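Local coordinates for putative DNA-binding protein (Salmonella choleraesuis, PDB 2HX0) that probably binds DNA and holds a magnesium ion, at residues Asp58-Thr70 against Val102-Val114. The protein carries 2 engineered substitutions. Sequence-based numbering, arbitrary orientation.
Sequences DVALRYAGQEATT and VMLGGHMMPGCTV. Engineered in segment 102-114: Val102 (natural residue Ala). With MG (magnesium ion), chain B.
Arg62 and His107 form an antiparallel hydrogen-bonded pair: Arg62 N gives a bond of 2.8 Å to His107 O, and His107 N returns one to Arg62 O. Both side chains leave the same face of the sheet with CG anti to the backbone N and run alongside each other; a bend in the Arg62 chain at chi3 (67°) then helps to lay the guanidinium flat over one face of the imidazole, planes 14° apart. The overlap is offset, with Arg62 NH2 3.2 Å from His107 CD2. His107 ND1 reaches the magnesium ion at 2.6 Å, where His91 and His93 also bind; the stacked guanidinium thus backs a metal ligand and probably steadies its ring.

Further along, Met109 N donates to Ala60 O, and Ala60 N points almost straight at Cys112 SG, 3.3 Å away at 171°. At the far end Thr113 OG1 accepts from Asp58 N and donates to Asp58 OD2 (2.8 Å), meeting the carboxylate from above its plane, while Asp58 OD1 bonds to Thr73.

Packing fills in around these bonds. Met109, bent back on itself, lies against Thr69 and Arg62 CB; Ala60 CB sits 3.3 Å from Pro110 O; and Tyr63 OH touches both methyls of Leu104. A water bridges Ala64 N and Gly105 O.

Strand 59-62 thereby joins strand 103-108 to strand 70-73 at one end of the antiparallel sheet. Met108 packs on helix 31-42, Leu61 reaches Leu94 of strand 89-97, and Tyr63 meets Pro99 of a second subunit.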
loop_
_atom_site.group_PDB
_atom_site.type_symbol
_atom_site.label_atom_id
_atom_site.label_comp_id
_atom_site.label_asym_id
_atom_site.label_seq_id
_atom_site.Cartn_x
_atom_site.Cartn_y
_atom_site.Cartn_z
ATOM N N ASP A 58 0.116 17.119 -12.871
ATOM C CA ASP A 58 -0.795 17.931 -12.079
ATOM C C ASP A 58 -1.245 17.085 -10.898
ATOM O O ASP A 58 -1.494 15.889 -11.043
ATOM C CB ASP A 58 -2.019 18.349 -12.898
ATOM C CG ASP A 58 -1.652 19.166 -14.118
ATOM O OD1 ASP A 58 -0.862 20.122 -13.974
ATOM O OD2 ASP A 58 -2.153 18.856 -15.219
ATOM N N VAL A 59 -1.345 17.706 -9.731
ATOM C CA VAL A 59 -1.772 16.997 -8.535
ATOM C C VAL A 59 -2.849 17.797 -7.815
ATOM O O VAL A 59 -2.710 19.006 -7.623
ATOM C CB VAL A 59 -0.588 16.765 -7.571
ATOM C CG1 VAL A 59 -1.061 16.001 -6.346
ATOM C CG2 VAL A 59 0.519 16.002 -8.281
ATOM N N ALA A 60 -3.921 17.117 -7.429
ATOM C CA ALA A 60 -5.033 17.743 -6.730
ATOM C C ALA A 60 -5.232 17.008 -5.411
ATOM O O ALA A 60 -5.591 15.830 -5.395
ATOM C CB ALA A 60 -6.299 17.659 -7.580
ATOM N N LEU A 61 -4.988 17.708 -4.307
ATOM C CA LEU A 61 -5.124 17.116 -2.985
ATOM C C LEU A 61 -5.899 18.004 -2.029
ATOM O O LEU A 61 -5.806 19.227 -2.087
ATOM C CB LEU A 61 -3.743 16.863 -2.377
ATOM C CG LEU A 61 -2.845 15.816 -3.031
ATOM C CD1 LEU A 61 -1.463 15.862 -2.397
ATOM C CD2 LEU A 61 -3.473 14.440 -2.861
ATOM N N ARG A 62 -6.667 17.377 -1.147
ATOM C CA ARG A 62 -7.403 18.109 -0.130
ATOM C C ARG A 62 -6.706 17.695 1.161
ATOM O O ARG A 62 -6.791 16.538 1.574
ATOM C CB ARG A 62 -8.873 17.685 -0.101
ATOM C CG ARG A 62 -9.738 18.546 0.804
ATOM C CD ARG A 62 -11.186 18.077 0.794
ATOM N NE ARG A 62 -11.328 16.765 1.417
ATOM C CZ ARG A 62 -12.470 16.087 1.490
ATOM N NH1 ARG A 62 -13.583 16.594 0.975
ATOM N NH2 ARG A 62 -12.499 14.901 2.082
ATOM N N TYR A 63 -5.997 18.624 1.790
ATOM C CA TYR A 63 -5.278 18.301 3.016
ATOM C C TYR A 63 -6.191 18.067 4.215
ATOM O O TYR A 63 -7.347 18.498 4.226
ATOM C CB TYR A 63 -4.256 19.396 3.326
ATOM C CG TYR A 63 -3.218 19.583 2.235
ATOM C CD1 TYR A 63 -2.706 18.491 1.535
ATOM C CD2 TYR A 63 -2.733 20.847 1.918
ATOM C CE1 TYR A 63 -1.735 18.655 0.546
ATOM C CE2 TYR A 63 -1.760 21.021 0.937
ATOM C CZ TYR A 63 -1.265 19.923 0.255
ATOM O OH TYR A 63 -0.288 20.100 -0.702
ATOM N N ALA A 64 -5.657 17.375 5.220
ATOM C CA ALA A 64 -6.390 17.028 6.433
ATOM C C ALA A 64 -7.226 18.153 7.033
ATOM O O ALA A 64 -6.710 19.226 7.345
ATOM C CB ALA A 64 -5.419 16.495 7.480
ATOM N N GLY A 65 -8.518 17.886 7.188
ATOM C CA GLY A 65 -9.433 18.854 7.771
ATOM C C GLY A 65 -9.763 20.083 6.947
ATOM O O GLY A 65 -10.544 20.926 7.392
ATOM N N GLN A 66 -9.195 20.193 5.751
ATOM C CA GLN A 66 -9.443 21.356 4.903
ATOM C C GLN A 66 -10.583 21.136 3.923
ATOM O O GLN A 66 -10.866 20.007 3.525
ATOM C CB GLN A 66 -8.177 21.719 4.128
ATOM C CG GLN A 66 -6.956 21.936 5.003
ATOM C CD GLN A 66 -7.251 22.804 6.208
ATOM O OE1 GLN A 66 -7.404 22.305 7.325
ATOM N NE2 GLN A 66 -7.345 24.109 5.988
ATOM N N GLU A 67 -11.229 22.227 3.528
ATOM C CA GLU A 67 -12.342 22.152 2.594
ATOM C C GLU A 67 -11.849 22.381 1.168
ATOM O O GLU A 67 -12.279 21.706 0.235
ATOM C CB GLU A 67 -13.388 23.210 2.949
ATOM C CG GLU A 67 -14.755 22.967 2.337
ATOM C CD GLU A 67 -15.453 21.764 2.942
ATOM O OE1 GLU A 67 -15.624 21.737 4.181
ATOM O OE2 GLU A 67 -15.832 20.847 2.182
ATOM N N ALA A 68 -10.937 23.334 1.012
ATOM C CA ALA A 68 -10.394 23.676 -0.297
ATOM C C ALA A 68 -9.433 22.638 -0.857
ATOM O O ALA A 68 -8.736 21.950 -0.114
ATOM C CB ALA A 68 -9.698 25.025 -0.226
ATOM N N THR A 69 -9.402 22.541 -2.181
ATOM C CA THR A 69 -8.519 21.615 -2.868
ATOM C C THR A 69 -7.244 22.357 -3.236
ATOM O O THR A 69 -7.296 23.489 -3.718
ATOM C CB THR A 69 -9.165 21.079 -4.162
ATOM O OG1 THR A 69 -10.328 20.310 -3.834
ATOM C CG2 THR A 69 -8.182 20.210 -4.932
ATOM N N THR A 70 -6.099 21.727 -2.997
ATOM C CA THR A 70 -4.818 22.329 -3.330
ATOM C C THR A 70 -4.379 21.776 -4.680
ATOM O O THR A 70 -4.272 20.563 -4.854
ATOM C CB THR A 70 -3.746 21.994 -2.271
ATOM O OG1 THR A 70 -4.179 22.461 -0.990
ATOM C CG2 THR A 70 -2.425 22.661 -2.617
ATOM N N VAL A 102 10.993 15.057 -1.206
ATOM C CA VAL A 102 9.989 15.547 -0.267
ATOM C C VAL A 102 8.611 15.033 -0.648
ATOM O O VAL A 102 8.255 15.001 -1.822
ATOM C CB VAL A 102 9.955 17.087 -0.243
ATOM C CG1 VAL A 102 8.893 17.572 0.727
ATOM C CG2 VAL A 102 11.321 17.621 0.145
HETATM N N MSE A 103 7.829 14.640 0.350
HETATM C CA MSE A 103 6.506 14.116 0.072
HETATM C C MSE A 103 5.355 14.986 0.541
HETATM O O MSE A 103 5.498 15.806 1.449
HETATM C CB MSE A 103 6.384 12.709 0.660
HETATM C CG MSE A 103 7.183 11.671 -0.120
HETATM SE SE MSE A 103 7.230 9.966 0.741
HETATM C CE MSE A 103 5.367 9.476 0.566
ATOM N N LEU A 104 4.217 14.812 -0.123
ATOM C CA LEU A 104 2.992 15.536 0.188
ATOM C C LEU A 104 1.877 14.510 0.148
ATOM O O LEU A 104 1.862 13.642 -0.725
ATOM C CB LEU A 104 2.706 16.614 -0.860
ATOM C CG LEU A 104 3.469 17.936 -0.786
ATOM C CD1 LEU A 104 3.172 18.759 -2.031
ATOM C CD2 LEU A 104 3.060 18.688 0.469
ATOM N N GLY A 105 0.944 14.605 1.087
ATOM C CA GLY A 105 -0.147 13.649 1.104
ATOM C C GLY A 105 -1.476 14.263 1.479
ATOM O O GLY A 105 -1.535 15.295 2.149
ATOM N N GLY A 106 -2.552 13.622 1.045
ATOM C CA GLY A 106 -3.875 14.119 1.362
ATOM C C GLY A 106 -4.964 13.318 0.683
ATOM O O GLY A 106 -4.708 12.264 0.099
ATOM N N HIS A 107 -6.185 13.825 0.776
ATOM C CA HIS A 107 -7.354 13.205 0.169
ATOM C C HIS A 107 -7.256 13.523 -1.323
ATOM O O HIS A 107 -7.164 14.692 -1.703
ATOM C CB HIS A 107 -8.612 13.834 0.783
ATOM C CG HIS A 107 -9.900 13.226 0.322
ATOM N ND1 HIS A 107 -10.310 11.965 0.700
ATOM C CD2 HIS A 107 -10.890 13.726 -0.453
ATOM C CE1 HIS A 107 -11.500 11.717 0.179
ATOM N NE2 HIS A 107 -11.874 12.770 -0.525
HETATM N N MSE A 108 -7.254 12.499 -2.171
HETATM C CA MSE A 108 -7.145 12.727 -3.603
HETATM C C MSE A 108 -8.419 13.325 -4.186
HETATM O O MSE A 108 -9.524 12.881 -3.880
HETATM C CB MSE A 108 -6.805 11.425 -4.331
HETATM C CG MSE A 108 -6.532 11.616 -5.807
HETATM SE SE MSE A 108 -5.780 10.032 -6.605
HETATM C CE MSE A 108 -7.379 9.279 -7.373
HETATM N N MSE A 109 -8.248 14.342 -5.024
HETATM C CA MSE A 109 -9.367 15.020 -5.668
HETATM C C MSE A 109 -9.209 14.944 -7.182
HETATM O O MSE A 109 -8.144 14.598 -7.686
HETATM C CB MSE A 109 -9.395 16.498 -5.263
HETATM C CG MSE A 109 -9.551 16.762 -3.780
HETATM SE SE MSE A 109 -11.256 16.173 -3.114
HETATM C CE MSE A 109 -12.392 17.444 -4.007
ATOM N N PRO A 110 -10.278 15.255 -7.929
ATOM C CA PRO A 110 -10.164 15.209 -9.388
ATOM C C PRO A 110 -9.154 16.268 -9.835
ATOM O O PRO A 110 -9.114 17.367 -9.282
ATOM C CB PRO A 110 -11.581 15.533 -9.853
ATOM C CG PRO A 110 -12.428 14.978 -8.757
ATOM C CD PRO A 110 -11.683 15.420 -7.517
ATOM N N GLY A 111 -8.331 15.935 -10.823
ATOM C CA GLY A 111 -7.345 16.886 -11.298
ATOM C C GLY A 111 -5.918 16.368 -11.345
ATOM O O GLY A 111 -5.014 17.086 -11.773
ATOM N N CYS A 112 -5.699 15.137 -10.897
ATOM C CA CYS A 112 -4.359 14.554 -10.934
ATOM C C CYS A 112 -4.152 14.009 -12.341
ATOM O O CYS A 112 -4.936 13.185 -12.808
ATOM C CB CYS A 112 -4.246 13.418 -9.918
ATOM S SG CYS A 112 -4.411 13.958 -8.216
ATOM N N THR A 113 -3.107 14.466 -13.019
ATOM C CA THR A 113 -2.853 14.004 -14.381
ATOM C C THR A 113 -1.566 13.195 -14.496
ATOM O O THR A 113 -0.540 13.549 -13.920
ATOM C CB THR A 113 -2.800 15.184 -15.374
ATOM O OG1 THR A 113 -1.733 16.071 -15.019
ATOM C CG2 THR A 113 -4.115 15.950 -15.350
ATOM N N VAL A 114 -1.639 12.100 -15.247
ATOM C CA VAL A 114 -0.500 11.211 -15.453
ATOM C C VAL A 114 0.628 11.884 -16.231
ATOM O O VAL A 114 0.391 12.577 -17.225
ATOM C CB VAL A 114 -0.948 9.938 -16.208
ATOM C CG1 VAL A 114 0.236 9.010 -16.449
ATOM C CG2 VAL A 114 -2.018 9.223 -15.404
HETATM MG MG MG B . -10.267 10.977 3.056
HETATM O O HOH W 1 -3.131 16.101 4.414
HETATM O O HOH W 2 -10.598 10.599 5.520
#